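PDB 6QIX: P43 from Trichuris muris, which is the major secreted protein of the whipworm, tethers to matrix and inhibits the function of the host cytokine interleukin-13. Local coordinates for residues G26-W31 with P94-V99; H48-H53 with F81-R86; D187-G192 with D254-C259; G258-K263 with H315-G320. One frame throughout, in Å; residues are numbered along the deposited sequence.

Contact 1 of 4, residues G26-W31 with P94-V99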
# COMPACT_ATOMS: atom_id res chain seq x y z
N GLY A 26 3.77 25.57 14.21
CA GLY A 26 4.93 26.33 14.64
C GLY A 26 5.99 26.51 13.59
O GLY A 26 7.02 27.16 13.79
N ASP A 27 5.75 25.92 12.43
CA ASP A 27 6.63 26.04 11.28
C ASP A 27 8.11 25.75 11.53
O ASP A 27 8.52 25.29 12.60
CB ASP A 27 6.45 27.43 10.65
CG ASP A 27 5.02 27.70 10.24
OD1 ASP A 27 4.11 27.52 11.08
OD2 ASP A 27 4.80 28.07 9.06
N TRP A 28 8.90 26.05 10.52
CA TRP A 28 9.75 25.03 9.94
C TRP A 28 11.03 24.78 10.71
O TRP A 28 11.79 25.71 11.00
CB TRP A 28 10.03 25.41 8.50
CG TRP A 28 8.79 25.55 7.67
CD1 TRP A 28 8.24 26.71 7.22
CD2 TRP A 28 7.94 24.49 7.20
NE1 TRP A 28 7.11 26.44 6.49
CE2 TRP A 28 6.90 25.09 6.45
CE3 TRP A 28 7.96 23.10 7.32
CZ2 TRP A 28 5.90 24.34 5.84
CZ3 TRP A 28 6.95 22.35 6.71
CH2 TRP A 28 5.94 22.98 5.97
N LYS A 29 11.26 23.51 11.06
CA LYS A 29 12.58 23.03 11.42
C LYS A 29 13.43 22.98 10.16
O LYS A 29 12.91 23.13 9.05
CB LYS A 29 12.47 21.66 12.08
CG LYS A 29 11.34 21.58 13.12
CD LYS A 29 11.68 20.61 14.23
CE LYS A 29 10.70 20.72 15.42
NZ LYS A 29 9.56 21.63 15.15
N PRO A 30 14.74 22.79 10.28
CA PRO A 30 15.60 22.88 9.09
C PRO A 30 15.35 21.75 8.11
O PRO A 30 14.96 20.63 8.47
CB PRO A 30 17.03 22.83 9.66
CG PRO A 30 16.91 22.29 11.06
CD PRO A 30 15.51 22.63 11.54
N TRP A 31 15.56 22.08 6.83
CA TRP A 31 15.57 21.10 5.77
C TRP A 31 16.63 20.04 6.03
O TRP A 31 17.76 20.35 6.43
CB TRP A 31 15.88 21.76 4.43
CG TRP A 31 14.78 22.55 3.79
CD1 TRP A 31 14.65 23.91 3.77
CD2 TRP A 31 13.71 22.03 3.01
NE1 TRP A 31 13.54 24.27 3.03
CE2 TRP A 31 12.94 23.13 2.56
CE3 TRP A 31 13.30 20.73 2.66
CZ2 TRP A 31 11.80 22.98 1.77
CZ3 TRP A 31 12.18 20.58 1.88
CH2 TRP A 31 11.43 21.70 1.45
N PRO A 94 -0.85 16.53 14.24
CA PRO A 94 0.23 17.33 14.85
C PRO A 94 1.36 17.74 13.92
O PRO A 94 2.11 18.65 14.28
CB PRO A 94 0.76 16.40 15.96
CG PRO A 94 0.43 15.02 15.50
CD PRO A 94 -0.88 15.15 14.75
N LEU A 95 1.51 17.12 12.75
CA LEU A 95 2.69 17.33 11.93
C LEU A 95 2.32 17.85 10.54
O LEU A 95 1.22 17.62 10.03
CB LEU A 95 3.50 16.03 11.78
CG LEU A 95 3.96 15.42 13.11
CD1 LEU A 95 4.73 14.13 12.82
CD2 LEU A 95 4.79 16.42 13.92
N ASP A 96 3.30 18.48 9.90
CA ASP A 96 3.11 18.97 8.54
C ASP A 96 4.47 19.03 7.84
O ASP A 96 5.44 19.57 8.38
CB ASP A 96 2.44 20.35 8.54
CG ASP A 96 2.00 20.77 7.16
OD1 ASP A 96 1.27 19.99 6.52
OD2 ASP A 96 2.42 21.86 6.70
N GLY A 97 4.52 18.47 6.63
CA GLY A 97 5.77 18.33 5.91
C GLY A 97 5.85 19.01 4.56
O GLY A 97 4.83 19.36 3.95
N GLU A 98 7.08 19.22 4.09
CA GLU A 98 7.34 19.75 2.76
C GLU A 98 8.47 18.95 2.13
O GLU A 98 9.42 18.56 2.82
CB GLU A 98 7.72 21.22 2.82
CG GLU A 98 6.96 22.08 1.86
CD GLU A 98 7.08 23.54 2.19
OE1 GLU A 98 8.18 23.95 2.62
OE2 GLU A 98 6.06 24.26 2.03
N VAL A 99 8.36 18.69 0.82
CA VAL A 99 9.34 17.90 0.08
C VAL A 99 9.88 18.70 -1.10
O VAL A 99 9.12 19.38 -1.81
CB VAL A 99 8.71 16.57 -0.39
CG1 VAL A 99 9.51 15.91 -1.48
CG2 VAL A 99 8.57 15.57 0.78
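W28 and W31 set the outer ends of their indoles against D96, G97 and E98 in a surface contact between the N-terminal loop and strand 95-101. In both tryptophans CG is anti to the carbonyl carbon and beside the backbone N (chi1 -59° and -76°), and the two indoles leave the loop in the same way. The six-membered ring of each does the touching. W28 CZ3 lies 3.6 Å from the backbone D96 O. W28 CH2 meets the side-chain oxygen D96 OD2 at 3.8 Å. E98 stands between the two indoles. Its CB is 4.0 Å from CH2 of both W28 and W31. Its carboxylate is turned only about 20° from either ring, with OE1 over one face of W28, toward the rim. The same E98 OE1 comes within 3.8 Å of W31 CZ2. W31 CZ3 also approaches the backbone E98 O at 3.5 Å. Tryptophans spaced W-x-x-W and layered with arginines are consistent with a thrombospondin type 1 repeat-like core. R82, in cation-pi contact with W28, bridges E98 OE1, and R84 bridges D96 OD2 and D27, which probably offsets the charge that the two carboxylates bring to the indoles. The loop follows the edge of strand 79-85, where K29 bonds to C83 and G26 to R85 through their backbones.

Contact 2 of 4, residues H48-H53 with F81-R86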
# COMPACT_ATOMS: atom_id res chain seq x y z
N HIS A 48 13.49 12.24 12.73
CA HIS A 48 14.35 13.23 13.37
C HIS A 48 14.06 14.63 12.87
O HIS A 48 14.15 15.60 13.64
CB HIS A 48 15.82 12.89 13.14
CG HIS A 48 16.26 11.63 13.80
ND1 HIS A 48 17.45 11.00 13.51
CD2 HIS A 48 15.66 10.86 14.74
CE1 HIS A 48 17.56 9.91 14.24
NE2 HIS A 48 16.49 9.80 15.00
N ALA A 49 13.73 14.77 11.58
CA ALA A 49 13.40 16.08 11.02
C ALA A 49 12.21 16.71 11.72
O ALA A 49 12.14 17.93 11.83
CB ALA A 49 13.11 15.95 9.52
N CYS A 50 11.25 15.90 12.15
CA CYS A 50 10.11 16.38 12.93
C CYS A 50 10.42 16.48 14.42
O CYS A 50 9.52 16.77 15.21
CB CYS A 50 8.90 15.46 12.73
SG CYS A 50 8.16 15.56 11.06
N GLY A 51 11.66 16.22 14.82
CA GLY A 51 12.02 16.31 16.22
C GLY A 51 11.50 15.17 17.06
O GLY A 51 11.09 15.39 18.20
N MET A 52 11.51 13.95 16.52
CA MET A 52 10.96 12.80 17.21
C MET A 52 11.90 11.62 17.07
O MET A 52 12.56 11.45 16.04
CB MET A 52 9.60 12.42 16.64
CG MET A 52 8.76 13.62 16.31
SD MET A 52 7.21 13.15 15.56
CE MET A 52 6.23 12.79 17.01
N HIS A 53 11.96 10.81 18.13
CA HIS A 53 12.69 9.55 18.07
C HIS A 53 12.08 8.64 17.01
O HIS A 53 10.88 8.68 16.73
CB HIS A 53 12.66 8.85 19.44
CG HIS A 53 13.77 9.27 20.35
ND1 HIS A 53 14.90 9.93 19.91
CD2 HIS A 53 13.93 9.11 21.69
CE1 HIS A 53 15.70 10.17 20.93
NE2 HIS A 53 15.14 9.69 22.03
N PHE A 81 13.47 17.09 2.99
CA PHE A 81 12.23 17.18 3.76
C PHE A 81 12.39 18.21 4.88
O PHE A 81 13.47 18.40 5.43
CB PHE A 81 11.88 15.78 4.32
CG PHE A 81 10.68 15.72 5.23
CD1 PHE A 81 9.39 15.62 4.71
CD2 PHE A 81 10.85 15.65 6.61
CE1 PHE A 81 8.29 15.50 5.55
CE2 PHE A 81 9.74 15.54 7.45
CZ PHE A 81 8.48 15.47 6.92
N ARG A 82 11.28 18.86 5.22
CA ARG A 82 11.24 19.67 6.43
C ARG A 82 9.86 19.55 7.03
O ARG A 82 8.89 19.20 6.36
CB ARG A 82 11.60 21.14 6.15
CG ARG A 82 10.59 21.93 5.35
CD ARG A 82 11.04 23.41 5.30
NE ARG A 82 10.15 24.23 4.48
CZ ARG A 82 10.21 25.55 4.41
NH1 ARG A 82 11.14 26.22 5.10
NH2 ARG A 82 9.35 26.20 3.63
N CYS A 83 9.77 19.86 8.33
CA CYS A 83 8.62 19.52 9.14
C CYS A 83 8.26 20.68 10.05
O CYS A 83 9.11 21.49 10.43
CB CYS A 83 8.90 18.25 9.97
SG CYS A 83 7.51 17.51 10.86
N ARG A 84 6.98 20.75 10.40
CA ARG A 84 6.53 21.69 11.42
C ARG A 84 5.50 20.98 12.29
O ARG A 84 4.92 19.97 11.90
CB ARG A 84 5.94 22.95 10.81
CG ARG A 84 4.77 22.73 9.89
CD ARG A 84 4.47 24.05 9.17
NE ARG A 84 3.36 23.92 8.23
CZ ARG A 84 2.86 24.93 7.51
NH1 ARG A 84 3.38 26.13 7.63
NH2 ARG A 84 1.84 24.73 6.69
N ARG A 85 5.28 21.53 13.48
CA ARG A 85 4.59 20.80 14.54
C ARG A 85 3.55 21.68 15.21
O ARG A 85 3.68 22.90 15.26
CB ARG A 85 5.59 20.30 15.58
CG ARG A 85 5.09 19.21 16.51
CD ARG A 85 6.27 18.37 16.99
NE ARG A 85 5.94 17.46 18.08
CZ ARG A 85 6.78 16.55 18.57
NH1 ARG A 85 8.01 16.45 18.06
NH2 ARG A 85 6.40 15.73 19.55
N ARG A 86 2.51 21.02 15.73
CA ARG A 86 1.55 21.66 16.62
C ARG A 86 1.03 20.60 17.57
O ARG A 86 1.23 19.40 17.35
CB ARG A 86 0.40 22.30 15.85
CG ARG A 86 -0.62 21.30 15.32
CD ARG A 86 -1.70 22.00 14.47
NE ARG A 86 -2.39 21.07 13.60
CZ ARG A 86 -3.19 21.44 12.60
NH1 ARG A 86 -3.38 22.73 12.37
NH2 ARG A 86 -3.77 20.52 11.84
O HOH W 1 12.36 19.74 9.40
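R85 NH1 is gripped by two backbone carbonyls just past the end of helix 39-49. It donates to C50 O at 3.2 Å with an N-H...O angle of 135°. A weak second bond runs from R85 NH1 to G51 O at 3.3 Å. Both bonds are bent. The R85 chain runs extended from CG to NE, which carries the guanidinium out to these oxygens. M52 closes on the same group from another side. Its CE lies over one guanidinium face, and its CG is 3.4 Å from R85 NH1. The two carbonyls belong to the helix end, whose partial negative charge would suit the cation. G51 ends the helix in a Schellman motif, with positive phi and two bonds back into the last turn. One of these joins G51 N to H48 O. Beside it the C50-C83 disulfide fixes the distance between the helix end and the strand. The two sulfurs meet with a torsion of 97° about the S-S bond. C50 SG also meets the edge of the F81 ring, 3.9 Å from CE2, as a sulfur-aromatic contact. A49 CB reaches the same edge, 3.7 Å from F81 CD2. A water bridges the two segments, donating to A49 O and accepting from C83 N at 2.8 Å. The contact thus ties helix 39-49 to strand 79-85 of the two-stranded antiparallel sheet. L95 of the neighbouring strand 95-101 touches C50, M52 and R85, and V99 of that strand touches F81.

Contact 3 of 4, residues D187-G192 with D254-C259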
# COMPACT_ATOMS: atom_id res chain seq x y z
N ASP A 187 -1.76 16.11 -17.38
CA ASP A 187 -2.96 16.95 -17.23
C ASP A 187 -4.24 16.10 -17.08
O ASP A 187 -5.20 16.19 -17.85
CB ASP A 187 -3.06 17.91 -18.41
CG ASP A 187 -4.20 18.85 -18.28
OD1 ASP A 187 -4.49 19.28 -17.15
OD2 ASP A 187 -4.81 19.15 -19.33
N CYS A 188 -4.23 15.29 -16.03
CA CYS A 188 -5.29 14.34 -15.81
C CYS A 188 -6.58 15.06 -15.46
O CYS A 188 -6.56 16.13 -14.86
CB CYS A 188 -4.95 13.39 -14.67
SG CYS A 188 -3.51 12.37 -15.04
N PRO A 189 -7.72 14.47 -15.83
CA PRO A 189 -9.01 15.07 -15.48
C PRO A 189 -9.23 15.09 -13.98
O PRO A 189 -8.69 14.28 -13.23
CB PRO A 189 -10.01 14.15 -16.18
CG PRO A 189 -9.29 13.38 -17.13
CD PRO A 189 -7.87 13.27 -16.65
N ALA A 190 -10.09 16.01 -13.54
CA ALA A 190 -10.33 16.16 -12.11
C ALA A 190 -11.18 15.03 -11.54
O ALA A 190 -12.17 14.59 -12.16
CB ALA A 190 -11.04 17.49 -11.85
N TYR A 191 -10.81 14.59 -10.34
CA TYR A 191 -11.62 13.60 -9.63
C TYR A 191 -12.95 14.22 -9.24
O TYR A 191 -13.03 15.43 -8.94
CB TYR A 191 -10.92 13.13 -8.36
CG TYR A 191 -9.72 12.23 -8.56
CD1 TYR A 191 -9.88 10.90 -8.96
CD2 TYR A 191 -8.43 12.69 -8.34
CE1 TYR A 191 -8.79 10.07 -9.16
CE2 TYR A 191 -7.36 11.85 -8.49
CZ TYR A 191 -7.54 10.55 -8.91
OH TYR A 191 -6.45 9.69 -9.07
N GLY A 192 -14.00 13.38 -9.24
CA GLY A 192 -15.26 13.76 -8.65
C GLY A 192 -15.21 13.61 -7.15
O GLY A 192 -14.15 13.26 -6.55
N ASP A 254 -12.27 10.86 -15.21
CA ASP A 254 -12.43 10.36 -16.56
C ASP A 254 -11.13 9.74 -17.08
O ASP A 254 -10.03 10.10 -16.67
CB ASP A 254 -12.83 11.50 -17.51
CG ASP A 254 -14.31 11.75 -17.54
OD1 ASP A 254 -15.06 11.00 -16.85
OD2 ASP A 254 -14.72 12.70 -18.28
N LYS A 255 -11.27 8.83 -18.05
CA LYS A 255 -10.08 8.21 -18.61
C LYS A 255 -9.32 9.23 -19.43
O LYS A 255 -9.88 10.20 -19.96
CB LYS A 255 -10.46 7.01 -19.49
CG LYS A 255 -10.82 5.75 -18.66
CD LYS A 255 -11.10 4.52 -19.53
CE LYS A 255 -12.50 3.97 -19.26
NZ LYS A 255 -13.58 5.00 -19.44
N LYS A 256 -8.01 9.01 -19.51
CA LYS A 256 -7.11 9.84 -20.28
C LYS A 256 -5.77 9.12 -20.31
O LYS A 256 -5.35 8.58 -19.28
CB LYS A 256 -6.94 11.25 -19.68
CG LYS A 256 -6.28 12.23 -20.68
CD LYS A 256 -6.11 13.61 -20.08
CE LYS A 256 -5.30 14.51 -21.01
NZ LYS A 256 -5.35 15.92 -20.53
N ASP A 257 -5.11 9.10 -21.46
CA ASP A 257 -3.85 8.36 -21.51
C ASP A 257 -2.89 8.90 -20.45
O ASP A 257 -2.77 10.12 -20.26
CB ASP A 257 -3.22 8.45 -22.89
CG ASP A 257 -1.98 7.57 -23.02
OD1 ASP A 257 -2.06 6.37 -22.66
OD2 ASP A 257 -0.92 8.08 -23.46
N GLY A 258 -2.21 7.98 -19.76
CA GLY A 258 -1.27 8.33 -18.73
C GLY A 258 -1.91 8.52 -17.37
O GLY A 258 -1.19 8.78 -16.39
N CYS A 259 -3.22 8.34 -17.27
CA CYS A 259 -3.96 8.68 -16.06
C CYS A 259 -4.87 7.52 -15.69
O CYS A 259 -5.86 7.28 -16.39
CB CYS A 259 -4.81 9.94 -16.25
SG CYS A 259 -3.92 11.43 -16.82
O HOH W 2 -13.21 13.70 -14.36
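C188 and C259 are joined by a disulfide, with P189 packed next to it as the tight part of this surface contact. The bridge has a torsion of -87° about the S-S bond, close to the relaxed value. P189 CB points toward the other segment, and the ring atoms CG and CD do the touching. P189 CG lies 3.4 Å from the backbone D254 O, and P189 CD is 3.8 Å from K256 CB. D254 CB meets the proline CG at 4.0 Å, the two side chains standing about at a right angle. The outer side is looser and polar. K256 has CG anti to the backbone N (chi1 -165°) and an extended chain beyond it. The chain crosses the proline at a slant, with CD 3.9 Å from P189 CD. Its NZ then donates to the backbone D187 O at 2.7 Å, from 39° above the carbonyl plane. D187 OD2 adds a longer salt bridge to K256 NZ at 3.5 Å. H186 O, just before the segment, receives a weak bond from the same NZ. Both D187 and K256 are exposed. At the other end a water spans the two segments, donating to A190 O at 2.6 Å and accepting from D254 N. K256 to C259 form a type II beta turn, with G258 supplying the positive phi. The bridges C188-C259, C200-C269 and C216-C250 repeat the pattern C22-C92, C34-C102 and C50-C83. This is consistent with a repeat of the same thrombospondin type 1-like arrangement, in which C188-C259 ties the loop between strands 246-252 and 262-268 to the segment before helix 205-216.

Contact 4 of 4, residues G258-K263 with H315-G320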
# COMPACT_ATOMS: atom_id res chain seq x y z
N GLY A 258 -2.21 7.98 -19.76
CA GLY A 258 -1.27 8.33 -18.73
C GLY A 258 -1.91 8.52 -17.37
O GLY A 258 -1.19 8.78 -16.39
N CYS A 259 -3.22 8.34 -17.27
CA CYS A 259 -3.96 8.68 -16.06
C CYS A 259 -4.87 7.52 -15.69
O CYS A 259 -5.86 7.28 -16.39
CB CYS A 259 -4.81 9.94 -16.25
SG CYS A 259 -3.92 11.43 -16.82
N PHE A 260 -4.62 6.88 -14.55
CA PHE A 260 -5.51 5.80 -14.18
C PHE A 260 -6.76 6.41 -13.55
O PHE A 260 -6.64 7.31 -12.73
CB PHE A 260 -4.83 4.86 -13.16
CG PHE A 260 -5.54 3.58 -12.97
CD1 PHE A 260 -5.40 2.56 -13.89
CD2 PHE A 260 -6.33 3.38 -11.84
CE1 PHE A 260 -6.03 1.36 -13.70
CE2 PHE A 260 -7.01 2.19 -11.67
CZ PHE A 260 -6.84 1.17 -12.59
N PRO A 261 -7.95 5.90 -13.86
CA PRO A 261 -9.18 6.61 -13.48
C PRO A 261 -9.72 6.39 -12.07
O PRO A 261 -10.56 7.19 -11.63
CB PRO A 261 -10.21 6.08 -14.49
CG PRO A 261 -9.70 4.69 -14.77
CD PRO A 261 -8.22 4.81 -14.81
N LEU A 262 -9.32 5.33 -11.36
CA LEU A 262 -9.96 5.00 -10.08
C LEU A 262 -8.92 4.81 -8.99
O LEU A 262 -7.96 4.05 -9.16
CB LEU A 262 -10.77 3.73 -10.21
CG LEU A 262 -11.59 3.35 -8.99
CD1 LEU A 262 -12.70 4.38 -8.75
CD2 LEU A 262 -12.14 1.96 -9.23
N LYS A 263 -9.12 5.49 -7.88
CA LYS A 263 -8.29 5.40 -6.69
C LYS A 263 -9.18 4.84 -5.58
O LYS A 263 -10.34 5.26 -5.47
CB LYS A 263 -7.79 6.79 -6.33
CG LYS A 263 -6.49 6.85 -5.63
CD LYS A 263 -6.48 8.07 -4.69
CE LYS A 263 -6.44 9.38 -5.48
NZ LYS A 263 -5.29 10.27 -5.07
N HIS A 315 3.20 1.45 -17.41
CA HIS A 315 3.43 1.44 -15.96
C HIS A 315 2.28 2.12 -15.20
O HIS A 315 1.92 1.67 -14.10
CB HIS A 315 4.80 2.06 -15.56
CG HIS A 315 5.04 3.44 -16.06
ND1 HIS A 315 4.45 4.56 -15.51
CD2 HIS A 315 5.84 3.90 -17.06
CE1 HIS A 315 4.83 5.63 -16.18
NE2 HIS A 315 5.69 5.27 -17.11
N TRP A 316 1.69 3.18 -15.76
CA TRP A 316 0.65 3.92 -15.02
C TRP A 316 -0.62 3.08 -14.85
O TRP A 316 -1.35 3.20 -13.84
CB TRP A 316 0.33 5.25 -15.71
CG TRP A 316 -0.19 5.14 -17.14
CD1 TRP A 316 0.54 5.25 -18.32
CD2 TRP A 316 -1.55 4.90 -17.53
NE1 TRP A 316 -0.28 5.06 -19.40
CE2 TRP A 316 -1.57 4.86 -18.94
CE3 TRP A 316 -2.75 4.72 -16.81
CZ2 TRP A 316 -2.75 4.63 -19.67
CZ3 TRP A 316 -3.91 4.49 -17.50
CH2 TRP A 316 -3.91 4.46 -18.95
N LYS A 317 -0.88 2.22 -15.82
CA LYS A 317 -2.05 1.36 -15.76
C LYS A 317 -1.78 0.16 -14.86
O LYS A 317 -2.63 -0.19 -14.02
CB LYS A 317 -2.45 0.94 -17.17
CG LYS A 317 -3.73 0.11 -17.19
CD LYS A 317 -4.10 -0.36 -18.58
CE LYS A 317 -4.29 0.79 -19.53
NZ LYS A 317 -5.34 0.46 -20.54
N ARG A 318 -0.61 -0.49 -15.02
CA ARG A 318 -0.22 -1.55 -14.09
C ARG A 318 -0.28 -1.07 -12.64
O ARG A 318 -0.81 -1.76 -11.75
CB ARG A 318 1.19 -2.01 -14.44
CG ARG A 318 1.73 -3.22 -13.67
CD ARG A 318 2.47 -2.84 -12.34
NE ARG A 318 3.43 -1.77 -12.55
CZ ARG A 318 4.61 -1.91 -13.14
NH1 ARG A 318 5.01 -3.09 -13.57
NH2 ARG A 318 5.38 -0.85 -13.36
N ASP A 319 0.29 0.11 -12.37
CA ASP A 319 0.33 0.63 -11.00
C ASP A 319 -1.08 0.89 -10.48
O ASP A 319 -1.41 0.59 -9.30
CB ASP A 319 1.15 1.93 -10.97
CG ASP A 319 2.65 1.68 -11.17
OD1 ASP A 319 3.06 0.50 -11.00
OD2 ASP A 319 3.42 2.67 -11.45
N GLY A 320 -1.95 1.42 -11.33
CA GLY A 320 -3.30 1.70 -10.87
C GLY A 320 -4.04 0.45 -10.45
O GLY A 320 -4.70 0.44 -9.43
O HOH W 3 -5.69 2.85 -8.24
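The loop G258-P261 runs beside the first turns of helix 315-325, with backbone approaching backbone at two points. G258 and W316 have CA atoms 6.1 Å apart, and those of F260 and G320 are at 5.7 Å. At each point a glycine lies on an aromatic ring. G258 CA sits over the five-membered ring of W316, 3.4 Å from its centroid and 6° off the normal, a CH-pi contact. G258 N is above the same face, 3.3 Å from W316 CE2. W316 CB points toward the loop, and CG sits between the backbone N and the carbonyl carbon (chi1 60°). K317 CB lies over the opposite indole face, toward the rim. Further on, W316 CE3 reaches F260 N at 3.6 Å. The second CH-pi contact reverses the roles, since the glycine is now on the helix. G320 CA lies 3.5 Å from the centroid of the F260 ring, over its centre, while P261 CD lies over the other face, toward the rim. Y321 meets the F260 ring edge-to-face. A water donates to both L262 O and G320 O. At G320 a CB would clash with F260 CG; at G258 the backbone angles would jam a CB against the preceding carbonyl O. Both CH donors are glycine CA atoms, flanked by amide groups that would polarise their C-H bonds, so loop and helix are held by close dispersion and weak CH-pi attraction.

In the fold
The contacts form two pairs, in series along the chain. Contact 2 is nested inside the loop closed by contact 1, and their centres are 6 Å apart. Both reach the sheet of strands 79-85 and 95-101, and they touch through charged pairs across these neighbouring strands. Contacts 3 and 4 have centres 10 Å apart and share G258 and C259. Contact 3 joins the loop before helix 205-216 to the loop between strands 246-252 and 262-268. The pairs are 30 to 34 Å apart between centres and do not touch. The repeated cysteine pattern is consistent with two similar disulfide-rich units in this secreted protein; contact 4 connects the second to helix 315-325.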